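Side-chain contacts in hypothetical protein MerP (Cupriavidus metallidurans, PDB 1OSD), which binds mercury in the periplasm as part of bacterial mercury resistance, probably through a cysteine pair that is joined as a disulfide in this oxidized form: residues 11-16 and 39-44; 18-23 and 62-67; 45-50 and 55-60. All blocks are in the same frame, centred on the assembly; numbering follows the deposited sequence. Where two conformers were deposited one is given.

From the N terminus the chain runs through strand 2-8 into the loop 11-16, which contact 1 joins to 39-44, closing a loop that holds helix 17-26 and strand 31-37. Contact 2 starts inside that loop, at 18-23, and ends beyond it, at 62-67, so contacts 1 and 2 cross; they also touch in space, where Met12 SD meets Pro18 CG at 3.9 Å. Contact 3, between 45-50 and 55-60, follows contact 1 in series and is nested within contact 2. Contact 1 ties the cysteine-bearing loop to the start of strand 42-48, contact 2 joins the two helical regions, and contact 3 packs helix 54-63 on the sheet, its centre about 18 Å from that of contact 1.

Contact 1: residues 11-16 and 39-44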
ATOM      1  N   GLY A  11      -9.746   2.107   6.208  1.00 36.73           N
ATOM      2  CA  GLY A  11      -9.481   1.943   7.606  1.00 36.90           C
ATOM      3  C   GLY A  11      -8.324   2.595   8.312  1.00 35.67           C
ATOM      4  O   GLY A  11      -8.137   2.344   9.550  1.00 35.34           O
ATOM      5  N   MET A  12      -7.544   3.350   7.567  1.00 36.24           N
ATOM      6  CA  MET A  12      -6.391   4.090   8.026  1.00 37.13           C
ATOM      7  C   MET A  12      -6.820   5.378   8.799  1.00 37.64           C
ATOM      8  O   MET A  12      -6.696   6.505   8.313  1.00 36.72           O
ATOM      9  CB  MET A  12      -5.508   4.400   6.796  1.00 37.40           C
ATOM     10  CG  MET A  12      -4.111   4.908   7.082  0.50 39.02           C
ATOM     11  SD  MET A  12      -3.602   6.183   5.941  0.50 36.08           S
ATOM     12  CE  MET A  12      -3.413   5.170   4.455  0.50 36.79           C
ATOM     13  N   THR A  13      -7.367   5.171  10.003  1.00 37.33           N
ATOM     14  CA  THR A  13      -7.972   6.221  10.781  1.00 38.41           C
ATOM     15  C   THR A  13      -7.253   6.544  12.088  1.00 36.78           C
ATOM     16  O   THR A  13      -7.685   7.442  12.793  1.00 37.06           O
ATOM     17  CB  THR A  13      -9.444   5.868  11.116  1.00 39.40           C
ATOM     18  OG1 THR A  13      -9.505   4.614  11.869  1.00 44.28           O
ATOM     19  CG2 THR A  13     -10.225   5.711   9.835  1.00 38.82           C
ATOM     20  N   CYS A  14      -6.221   5.767  12.435  1.00 35.81           N
ATOM     21  CA  CYS A  14      -5.514   5.882  13.710  1.00 35.61           C
ATOM     22  C   CYS A  14      -4.164   6.506  13.344  1.00 35.15           C
ATOM     23  O   CYS A  14      -3.688   6.295  12.190  1.00 33.03           O
ATOM     24  CB  CYS A  14      -5.282   4.494  14.425  1.00 35.84           C
ATOM     25  SG  CYS A  14      -3.919   3.455  13.831  1.00 39.31           S
ATOM     26  N   SER A  15      -3.606   7.289  14.288  1.00 32.01           N
ATOM     27  CA  SER A  15      -2.460   8.122  14.007  1.00 33.46           C
ATOM     28  C   SER A  15      -1.225   7.354  13.533  1.00 35.18           C
ATOM     29  O   SER A  15      -0.502   7.912  12.792  1.00 35.61           O
ATOM     30  CB  SER A  15      -2.071   8.987  15.222  1.00 34.14           C
ATOM     31  OG  SER A  15      -1.566   8.120  16.125  1.00 32.26           O
ATOM     32  N   ALA A  16      -1.018   6.081  13.984  1.00 34.81           N
ATOM     33  CA  ALA A  16       0.146   5.336  13.574  1.00 36.02           C
ATOM     34  C   ALA A  16      -0.127   4.407  12.307  1.00 35.27           C
ATOM     35  O   ALA A  16       0.756   3.776  11.800  1.00 33.72           O
ATOM     36  CB  ALA A  16       0.557   4.503  14.712  1.00 36.72           C
ATOM     37  N   GLU A  39      -4.507  12.002   5.628  1.00 31.49           N
ATOM     38  CA  GLU A  39      -5.621  12.790   5.356  1.00 33.88           C
ATOM     39  C   GLU A  39      -6.522  12.125   4.303  1.00 35.03           C
ATOM     40  O   GLU A  39      -7.690  12.141   4.438  1.00 34.35           O
ATOM     41  CB  GLU A  39      -5.163  14.141   4.861  1.00 34.40           C
ATOM     42  CG  GLU A  39      -6.270  15.120   4.473  1.00 36.57           C
ATOM     43  CD  GLU A  39      -5.703  16.535   4.249  1.00 41.54           C
ATOM     44  OE1 GLU A  39      -6.528  17.502   4.173  1.00 44.08           O
ATOM     45  OE2 GLU A  39      -4.424  16.688   4.073  1.00 37.98           O
ATOM     46  N   THR A  40      -5.939  11.546   3.272  1.00 34.79           N
ATOM     47  CA  THR A  40      -6.716  11.037   2.144  1.00 36.55           C
ATOM     48  C   THR A  40      -6.682   9.537   2.181  1.00 36.24           C
ATOM     49  O   THR A  40      -7.087   8.935   1.240  1.00 37.21           O
ATOM     50  CB  THR A  40      -6.104  11.530   0.868  1.00 36.03           C
ATOM     51  OG1 THR A  40      -4.699  11.251   0.926  1.00 36.57           O
ATOM     52  CG2 THR A  40      -6.196  12.995   0.820  1.00 37.30           C
ATOM     53  N   ARG A  41      -6.255   8.954   3.298  1.00 34.88           N
ATOM     54  CA  ARG A  41      -6.306   7.515   3.486  1.00 34.95           C
ATOM     55  C   ARG A  41      -5.807   6.825   2.262  1.00 35.71           C
ATOM     56  O   ARG A  41      -6.472   5.979   1.655  1.00 33.27           O
ATOM     57  CB  ARG A  41      -7.674   7.080   3.795  1.00 35.82           C
ATOM     58  CG  ARG A  41      -8.153   7.488   5.140  1.00 36.81           C
ATOM     59  CD  ARG A  41      -9.624   7.183   5.386  1.00 41.88           C
ATOM     60  NE  ARG A  41     -10.067   7.980   6.539  1.00 46.35           N
ATOM     61  CZ  ARG A  41     -11.327   7.965   6.987  1.00 49.74           C
ATOM     62  NH1 ARG A  41     -12.239   7.136   6.445  1.00 47.31           N
ATOM     63  NH2 ARG A  41     -11.645   8.723   8.017  1.00 44.10           N
ATOM     64  N   GLN A  42      -4.585   7.211   1.863  1.00 36.17           N
ATOM     65  CA  GLN A  42      -4.021   6.550   0.746  1.00 36.04           C
ATOM     66  C   GLN A  42      -2.542   6.181   0.847  1.00 36.95           C
ATOM     67  O   GLN A  42      -1.839   6.643   1.780  1.00 32.44           O
ATOM     68  CB  GLN A  42      -4.435   7.227  -0.544  1.00 38.53           C
ATOM     69  CG  GLN A  42      -4.143   8.647  -0.787  1.00 43.36           C
ATOM     70  CD  GLN A  42      -4.740   9.187  -2.118  1.00 41.51           C
ATOM     71  OE1 GLN A  42      -5.975   9.081  -2.406  1.00 47.88           O
ATOM     72  NE2 GLN A  42      -3.932   9.854  -2.776  1.00 36.96           N
ATOM     73  N   ALA A  43      -2.127   5.214   0.021  1.00 35.29           N
ATOM     74  CA  ALA A  43      -0.699   4.788  -0.134  1.00 35.82           C
ATOM     75  C   ALA A  43      -0.367   4.721  -1.611  1.00 36.68           C
ATOM     76  O   ALA A  43      -1.154   4.103  -2.394  1.00 39.38           O
ATOM     77  CB  ALA A  43      -0.475   3.415   0.545  1.00 35.60           C
ATOM     78  N   VAL A  44       0.773   5.357  -2.020  1.00 36.10           N
ATOM     79  CA  VAL A  44       1.274   5.413  -3.389  1.00 38.44           C
ATOM     80  C   VAL A  44       2.527   4.502  -3.419  1.00 38.01           C
ATOM     81  O   VAL A  44       3.523   4.753  -2.689  1.00 35.61           O
ATOM     82  CB  VAL A  44       1.740   6.927  -3.869  1.00 36.85           C
ATOM     83  CG1 VAL A  44       2.369   6.926  -5.323  1.00 40.76           C
ATOM     84  CG2 VAL A  44       0.668   8.101  -3.572  1.00 39.29           C
TER
HETATM   85  O   HOH W   1      -7.864   9.601   7.811  1.00 40.68           O
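Thr13 lays its methyl over the guanidinium of Arg41: CG2 stands 3.7 Å above the plane, over its centre, and is 3.8 Å from Arg41 NH2. With chi1 at 59° that methyl lies anti to the carbonyl carbon, while OG1 takes the place between backbone N and carbonyl carbon. The Arg41 chain is extended from CG to NE, and its CG passes 3.6 Å from Met12 O on the way. Water 1 lies in the guanidinium plane at its edge, accepts from Arg41 NE at 3.0 Å and gives a weak bond to Met12 O.

Met12, buried, starts with CG anti to the backbone N (chi1 -167°) and then bends at chi2 and chi3, which carries CE to 3.4 Å from Gln42 O; this approach, found in one of two deposited conformers, is doubtful. Met12 is also the centre of an inverse gamma turn, and Arg41 and Gln42 form a G1 beta bulge opposite Thr37, where strand 42-48 begins. Cys14, disulfide-bonded to Cys17, follows in the same loop. No direct hydrogen bond crosses between the segments: an apolar methyl packs on the guanidinium face, which leaves its NE edge to bond the water that links it weakly to Met12 O.

Contact 2: residues 18-23 and 62-67; sequences PITVKK and ADAGYP
Tyr66 OH and Thr20 OG1 are bridged by water 2, which lies a short 2.5 Å from Tyr66 OH and 2.9 Å from Thr20 OG1; no direct hydrogen bond crosses between the segments. Beside it the contact is apolar. Thr20 OG1 lies beside the backbone N (chi1 -68°), which leaves CG2 opposite that N and brings the methyl to 3.6 Å from Tyr66 CE2, the two side chains crossing at about a right angle. One residue on, Val21 offers CG2 to the root of the tyrosine, 4.1 Å from Tyr66 CB, so the methyls of Thr20 and Val21 meet successive parts of one side chain.

The ferredoxin-like βαββαβ fold of heavy-metal-associated domains has two helices packed on one side of an antiparallel sheet, and here helix 17-26 meets the chain leaving helix 54-63. That exit is a Schellman motif: Gly65, with phi 120°, is the first residue to leave helical angles, with two bonds back into the last turn, one of them Gly65 N to Ala62 O at 2.7 Å. The chain then turns Tyr66 back toward helix 17-26, where its side chain also touches Cys17 of the disulfide, and Tyr66 O accepts a hydrogen bond from Thr61 OG1.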
ATOM      1  N   PRO A  18      -0.837   5.046   9.224  1.00 39.04           N
ATOM      2  CA  PRO A  18      -0.007   5.266   8.004  1.00 38.39           C
ATOM      3  C   PRO A  18       1.256   4.406   8.040  1.00 36.70           C
ATOM      4  O   PRO A  18       1.637   3.798   7.028  1.00 35.45           O
ATOM      5  CB  PRO A  18       0.266   6.783   8.028  1.00 36.86           C
ATOM      6  CG  PRO A  18      -1.040   7.290   8.629  1.00 40.91           C
ATOM      7  CD  PRO A  18      -1.235   6.335   9.835  1.00 40.12           C
ATOM      8  N   ILE A  19       1.880   4.338   9.202  1.00 34.35           N
ATOM      9  CA  ILE A  19       3.115   3.597   9.299  1.00 36.16           C
ATOM     10  C   ILE A  19       2.931   2.091   9.295  1.00 35.35           C
ATOM     11  O   ILE A  19       3.751   1.359   8.715  1.00 35.71           O
ATOM     12  CB  ILE A  19       3.941   4.140  10.458  1.00 36.66           C
ATOM     13  CG1 ILE A  19       4.483   5.557  10.026  1.00 40.58           C
ATOM     14  CG2 ILE A  19       5.025   3.127  10.879  1.00 38.24           C
ATOM     15  CD1 ILE A  19       5.624   6.068  10.774  1.00 45.00           C
ATOM     16  N   THR A  20       1.819   1.665   9.818  1.00 34.57           N
ATOM     17  CA  THR A  20       1.451   0.294   9.831  1.00 35.07           C
ATOM     18  C   THR A  20       1.369  -0.160   8.394  1.00 34.56           C
ATOM     19  O   THR A  20       1.841  -1.257   8.056  1.00 36.55           O
ATOM     20  CB  THR A  20       0.155   0.026  10.606  1.00 34.35           C
ATOM     21  OG1 THR A  20       0.322   0.253  12.023  1.00 31.40           O
ATOM     22  CG2 THR A  20      -0.237  -1.507  10.475  1.00 36.19           C
ATOM     23  N   VAL A  21       0.774   0.658   7.561  1.00 35.20           N
ATOM     24  CA  VAL A  21       0.458   0.321   6.157  1.00 34.81           C
ATOM     25  C   VAL A  21       1.733   0.364   5.335  1.00 36.17           C
ATOM     26  O   VAL A  21       2.038  -0.573   4.616  1.00 37.46           O
ATOM     27  CB  VAL A  21      -0.665   1.191   5.557  1.00 34.72           C
ATOM     28  CG1 VAL A  21      -0.741   0.992   3.861  1.00 34.93           C
ATOM     29  CG2 VAL A  21      -2.083   1.033   6.330  1.00 36.34           C
ATOM     30  N   LYS A  22       2.532   1.416   5.545  1.00 35.56           N
ATOM     31  CA  LYS A  22       3.726   1.647   4.893  1.00 33.03           C
ATOM     32  C   LYS A  22       4.612   0.419   5.150  1.00 35.17           C
ATOM     33  O   LYS A  22       5.119  -0.162   4.193  1.00 38.37           O
ATOM     34  CB  LYS A  22       4.386   2.918   5.418  1.00 32.97           C
ATOM     35  CG  LYS A  22       5.752   3.292   4.701  1.00 33.89           C
ATOM     36  CD  LYS A  22       6.177   4.703   5.171  1.00 40.31           C
ATOM     37  CE  LYS A  22       7.009   5.571   4.284  1.00 44.48           C
ATOM     38  NZ  LYS A  22       7.832   4.930   3.196  1.00 45.88           N
ATOM     39  N   LYS A  23       4.844   0.054   6.405  1.00 35.77           N
ATOM     40  CA  LYS A  23       5.650  -1.115   6.746  1.00 38.13           C
ATOM     41  C   LYS A  23       5.191  -2.386   6.012  1.00 38.57           C
ATOM     42  O   LYS A  23       5.991  -3.053   5.318  1.00 35.96           O
ATOM     43  CB  LYS A  23       5.639  -1.411   8.258  1.00 37.17           C
ATOM     44  CG  LYS A  23       6.373  -0.342   9.045  1.00 43.64           C
ATOM     45  CD  LYS A  23       6.870  -0.757  10.458  1.00 50.44           C
ATOM     46  CE  LYS A  23       7.475   0.521  11.241  1.00 52.36           C
ATOM     47  NZ  LYS A  23       7.252   0.445  12.728  1.00 54.00           N
ATOM     48  N   ALA A  62      -4.365  -5.883   3.700  1.00 33.61           N
ATOM     49  CA  ALA A  62      -5.548  -6.499   4.393  1.00 33.98           C
ATOM     50  C   ALA A  62      -5.043  -7.372   5.532  1.00 34.39           C
ATOM     51  O   ALA A  62      -5.547  -7.322   6.671  1.00 35.75           O
ATOM     52  CB  ALA A  62      -6.421  -7.345   3.434  1.00 34.69           C
ATOM     53  N   ASP A  63      -3.945  -8.069   5.282  1.00 36.14           N
ATOM     54  CA  ASP A  63      -3.277  -8.881   6.310  1.00 36.35           C
ATOM     55  C   ASP A  63      -2.958  -8.070   7.553  1.00 36.73           C
ATOM     56  O   ASP A  63      -3.173  -8.510   8.731  1.00 37.45           O
ATOM     57  CB  ASP A  63      -2.002  -9.536   5.710  1.00 36.32           C
ATOM     58  CG  ASP A  63      -2.312 -10.786   4.882  1.00 39.88           C
ATOM     59  OD1 ASP A  63      -3.483 -11.170   4.840  1.00 35.20           O
ATOM     60  OD2 ASP A  63      -1.432 -11.467   4.253  1.00 39.37           O
ATOM     61  N   ALA A  64      -2.476  -6.840   7.320  1.00 32.38           N
ATOM     62  CA  ALA A  64      -2.129  -6.000   8.396  1.00 33.37           C
ATOM     63  C   ALA A  64      -3.328  -5.330   9.043  1.00 32.33           C
ATOM     64  O   ALA A  64      -3.142  -4.580  10.012  1.00 33.84           O
ATOM     65  CB  ALA A  64      -1.140  -4.935   7.913  1.00 35.19           C
ATOM     66  N   GLY A  65      -4.523  -5.527   8.466  1.00 33.86           N
ATOM     67  CA  GLY A  65      -5.746  -5.051   9.099  1.00 34.96           C
ATOM     68  C   GLY A  65      -6.532  -4.062   8.288  1.00 34.76           C
ATOM     69  O   GLY A  65      -7.660  -3.754   8.676  1.00 37.37           O
ATOM     70  N   TYR A  66      -5.966  -3.588   7.153  1.00 34.76           N
ATOM     71  CA  TYR A  66      -6.424  -2.458   6.419  1.00 32.98           C
ATOM     72  C   TYR A  66      -6.540  -2.799   4.921  1.00 34.49           C
ATOM     73  O   TYR A  66      -5.686  -2.443   4.089  1.00 34.02           O
ATOM     74  CB  TYR A  66      -5.498  -1.251   6.684  1.00 31.92           C
ATOM     75  CG  TYR A  66      -5.190  -1.058   8.157  1.00 35.92           C
ATOM     76  CD1 TYR A  66      -5.965  -0.198   8.937  1.00 38.69           C
ATOM     77  CD2 TYR A  66      -4.109  -1.708   8.769  1.00 35.87           C
ATOM     78  CE1 TYR A  66      -5.661   0.025  10.296  1.00 34.85           C
ATOM     79  CE2 TYR A  66      -3.804  -1.474  10.138  1.00 35.50           C
ATOM     80  CZ  TYR A  66      -4.574  -0.642  10.862  1.00 31.23           C
ATOM     81  OH  TYR A  66      -4.406  -0.541  12.205  1.00 36.96           O
ATOM     82  N   PRO A  67      -7.625  -3.510   4.580  1.00 36.44           N
ATOM     83  CA  PRO A  67      -7.934  -3.871   3.200  1.00 38.02           C
ATOM     84  C   PRO A  67      -7.875  -2.630   2.292  1.00 37.20           C
ATOM     85  O   PRO A  67      -8.218  -1.599   2.790  1.00 38.73           O
ATOM     86  CB  PRO A  67      -9.362  -4.507   3.321  1.00 37.32           C
ATOM     87  CG  PRO A  67      -9.331  -5.130   4.685  1.00 38.42           C
ATOM     88  CD  PRO A  67      -8.661  -4.029   5.482  1.00 38.40           C
TER
HETATM   89  O   HOH W   2      -2.259   0.116  13.230  1.00 34.58           O

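Contact 3: residues 45-50 and 55-60; sequences VTFDDA and QKLTKA
Leu57 CD1 touches two side chains of the strand, Val45 CG1 at 3.7 Å and Phe47 CD2 at 3.8 Å, both on its strand-facing side. Val45 and Leu57 reach toward each other tip to tip, and Leu57 CD2 adds a longer approach of 4.1 Å to the same Val45 CG1. The Phe47 side chain instead runs aslant to Leu57, its ring meeting CD1 through CD2 and CE2. All three residues are buried.

This is the packing of a helix on a sheet in the ferredoxin-like fold: Val45 and Phe47, two apart on strand 42-48, point their CB atoms at helix 54-63. Ile25 of helix 17-26 touches both Val45 and Leu57, and Val31 of the neighbouring strand touches all three.

Farther out, polar bonds occur at the end of the strand segment and the start of the helix segment. Asp48 OD2 accepts from Ala50 N at 3.1 Å, an Asx turn in which the donor stands 41° out of the carboxylate plane; the same oxygen also bonds the N-terminal Ala1 N. Gln55 O is held by two donors on the same face of its plane, Lys59 N at 2.9 Å and Thr58 OG1 at 3.2 Å.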
ATOM      1  N   VAL A  45       2.449   3.426  -4.216  1.00 38.83           N
ATOM      2  CA  VAL A  45       3.431   2.341  -4.195  1.00 37.62           C
ATOM      3  C   VAL A  45       4.032   2.242  -5.538  1.00 38.41           C
ATOM      4  O   VAL A  45       3.330   2.134  -6.541  1.00 39.36           O
ATOM      5  CB  VAL A  45       2.769   0.989  -3.903  1.00 38.33           C
ATOM      6  CG1 VAL A  45       3.827  -0.126  -3.765  1.00 39.39           C
ATOM      7  CG2 VAL A  45       1.831   1.066  -2.735  1.00 40.19           C
ATOM      8  N   THR A  46       5.358   2.333  -5.561  1.00 38.22           N
ATOM      9  CA  THR A  46       6.171   2.147  -6.768  1.00 36.81           C
ATOM     10  C   THR A  46       6.845   0.745  -6.651  1.00 36.79           C
ATOM     11  O   THR A  46       7.446   0.383  -5.633  1.00 32.82           O
ATOM     12  CB  THR A  46       7.249   3.186  -6.872  1.00 36.37           C
ATOM     13  OG1 THR A  46       6.681   4.471  -7.136  1.00 36.93           O
ATOM     14  CG2 THR A  46       8.172   2.883  -8.076  1.00 37.04           C
ATOM     15  N   PHE A  47       6.646  -0.044  -7.677  1.00 35.63           N
ATOM     16  CA  PHE A  47       7.026  -1.440  -7.573  1.00 36.80           C
ATOM     17  C   PHE A  47       7.339  -2.034  -8.952  1.00 35.94           C
ATOM     18  O   PHE A  47       6.947  -1.487 -10.049  1.00 34.03           O
ATOM     19  CB  PHE A  47       5.882  -2.246  -6.894  1.00 35.70           C
ATOM     20  CG  PHE A  47       4.654  -2.421  -7.777  1.00 35.45           C
ATOM     21  CD1 PHE A  47       4.539  -3.525  -8.613  1.00 31.67           C
ATOM     22  CD2 PHE A  47       3.573  -1.475  -7.755  1.00 34.66           C
ATOM     23  CE1 PHE A  47       3.399  -3.718  -9.451  1.00 28.40           C
ATOM     24  CE2 PHE A  47       2.455  -1.628  -8.657  1.00 34.35           C
ATOM     25  CZ  PHE A  47       2.375  -2.786  -9.490  1.00 33.90           C
ATOM     26  N   ASP A  48       7.988  -3.212  -8.889  1.00 37.31           N
ATOM     27  CA  ASP A  48       8.280  -3.937 -10.107  1.00 36.30           C
ATOM     28  C   ASP A  48       7.298  -5.043 -10.396  1.00 37.58           C
ATOM     29  O   ASP A  48       7.224  -5.978  -9.617  1.00 38.01           O
ATOM     30  CB  ASP A  48       9.707  -4.399  -9.990  1.00 36.95           C
ATOM     31  CG  ASP A  48      10.215  -5.040 -11.243  1.00 31.55           C
ATOM     32  OD1 ASP A  48      11.456  -5.398 -11.260  1.00 36.18           O
ATOM     33  OD2 ASP A  48       9.498  -5.378 -12.201  1.00 33.49           O
ATOM     34  N   ASP A  49       6.541  -4.901 -11.492  1.00 36.84           N
ATOM     35  CA  ASP A  49       5.410  -5.733 -11.835  1.00 38.46           C
ATOM     36  C   ASP A  49       5.783  -7.129 -12.359  1.00 37.76           C
ATOM     37  O   ASP A  49       4.916  -8.005 -12.486  1.00 35.53           O
ATOM     38  CB  ASP A  49       4.474  -5.067 -12.771  1.00 39.33           C
ATOM     39  CG  ASP A  49       5.004  -4.975 -14.206  1.00 41.43           C
ATOM     40  OD1 ASP A  49       4.307  -4.309 -14.958  1.00 36.13           O
ATOM     41  OD2 ASP A  49       6.060  -5.484 -14.681  1.00 44.35           O
ATOM     42  N   ALA A  50       7.099  -7.318 -12.561  1.00 36.08           N
ATOM     43  CA  ALA A  50       7.682  -8.592 -12.758  1.00 37.03           C
ATOM     44  C   ALA A  50       7.905  -9.333 -11.477  1.00 37.38           C
ATOM     45  O   ALA A  50       8.181 -10.545 -11.560  1.00 39.78           O
ATOM     46  CB  ALA A  50       9.071  -8.447 -13.412  1.00 38.57           C
ATOM     47  N   GLN A  55      -2.595  -7.009  -6.570  1.00 40.09           N
ATOM     48  CA  GLN A  55      -3.264  -7.939  -5.698  1.00 41.04           C
ATOM     49  C   GLN A  55      -2.408  -8.377  -4.522  1.00 39.24           C
ATOM     50  O   GLN A  55      -2.900  -8.513  -3.433  1.00 36.60           O
ATOM     51  CB  GLN A  55      -3.886  -9.101  -6.493  1.00 42.79           C
ATOM     52  CG  GLN A  55      -3.521 -10.531  -6.077  1.00 50.64           C
ATOM     53  CD  GLN A  55      -4.198 -11.014  -4.797  1.00 61.07           C
ATOM     54  OE1 GLN A  55      -5.319 -10.543  -4.444  1.00 71.97           O
ATOM     55  NE2 GLN A  55      -3.522 -11.922  -4.069  1.00 58.97           N
ATOM     56  N   LYS A  56      -1.109  -8.579  -4.740  1.00 38.17           N
ATOM     57  CA  LYS A  56      -0.235  -8.933  -3.660  1.00 37.41           C
ATOM     58  C   LYS A  56      -0.078  -7.763  -2.718  1.00 35.79           C
ATOM     59  O   LYS A  56       0.118  -7.943  -1.544  1.00 33.21           O
ATOM     60  CB  LYS A  56       1.126  -9.379  -4.204  1.00 37.69           C
ATOM     61  CG  LYS A  56       1.150 -10.769  -4.956  1.00 42.53           C
ATOM     62  CD  LYS A  56       1.014 -12.017  -4.036  1.00 49.93           C
ATOM     63  CE  LYS A  56       1.013 -13.362  -4.835  1.00 49.80           C
ATOM     64  NZ  LYS A  56       2.144 -13.327  -5.825  1.00 55.83           N
ATOM     65  N   LEU A  57      -0.087  -6.539  -3.217  1.00 35.77           N
ATOM     66  CA  LEU A  57      -0.073  -5.361  -2.360  1.00 35.56           C
ATOM     67  C   LEU A  57      -1.339  -5.179  -1.479  1.00 35.40           C
ATOM     68  O   LEU A  57      -1.316  -4.893  -0.254  1.00 30.12           O
ATOM     69  CB  LEU A  57       0.148  -4.062  -3.248  1.00 35.11           C
ATOM     70  CG  LEU A  57       1.432  -3.989  -4.012  1.00 40.03           C
ATOM     71  CD1 LEU A  57       1.400  -2.697  -4.850  1.00 41.17           C
ATOM     72  CD2 LEU A  57       2.759  -4.059  -3.108  1.00 40.93           C
ATOM     73  N   THR A  58      -2.476  -5.353  -2.124  1.00 37.30           N
ATOM     74  CA  THR A  58      -3.728  -5.184  -1.392  1.00 36.98           C
ATOM     75  C   THR A  58      -3.893  -6.370  -0.414  1.00 37.87           C
ATOM     76  O   THR A  58      -4.477  -6.181   0.678  1.00 38.34           O
ATOM     77  CB  THR A  58      -4.931  -5.019  -2.323  1.00 37.09           C
ATOM     78  OG1 THR A  58      -5.084  -6.222  -2.989  1.00 33.99           O
ATOM     79  CG2 THR A  58      -4.764  -3.871  -3.478  1.00 38.93           C
ATOM     80  N   LYS A  59      -3.332  -7.555  -0.731  1.00 38.63           N
ATOM     81  CA  LYS A  59      -3.294  -8.630   0.274  1.00 36.72           C
ATOM     82  C   LYS A  59      -2.392  -8.199   1.412  1.00 36.84           C
ATOM     83  O   LYS A  59      -2.725  -8.353   2.545  1.00 38.52           O
ATOM     84  CB  LYS A  59      -2.888  -9.981  -0.286  1.00 40.62           C
ATOM     85  CG  LYS A  59      -2.302 -10.988   0.731  1.00 41.20           C
ATOM     86  CD  LYS A  59      -3.216 -12.192   1.212  1.00 52.12           C
ATOM     87  CE  LYS A  59      -2.387 -13.570   1.276  1.00 56.73           C
ATOM     88  NZ  LYS A  59      -1.065 -13.557   2.052  1.00 54.56           N
ATOM     89  N   ALA A  60      -1.225  -7.633   1.170  1.00 36.41           N
ATOM     90  CA  ALA A  60      -0.394  -7.291   2.302  1.00 37.34           C
ATOM     91  C   ALA A  60      -1.108  -6.341   3.307  1.00 36.15           C
ATOM     92  O   ALA A  60      -0.863  -6.372   4.552  1.00 34.31           O
ATOM     93  CB  ALA A  60       0.897  -6.626   1.773  1.00 37.41           C
TER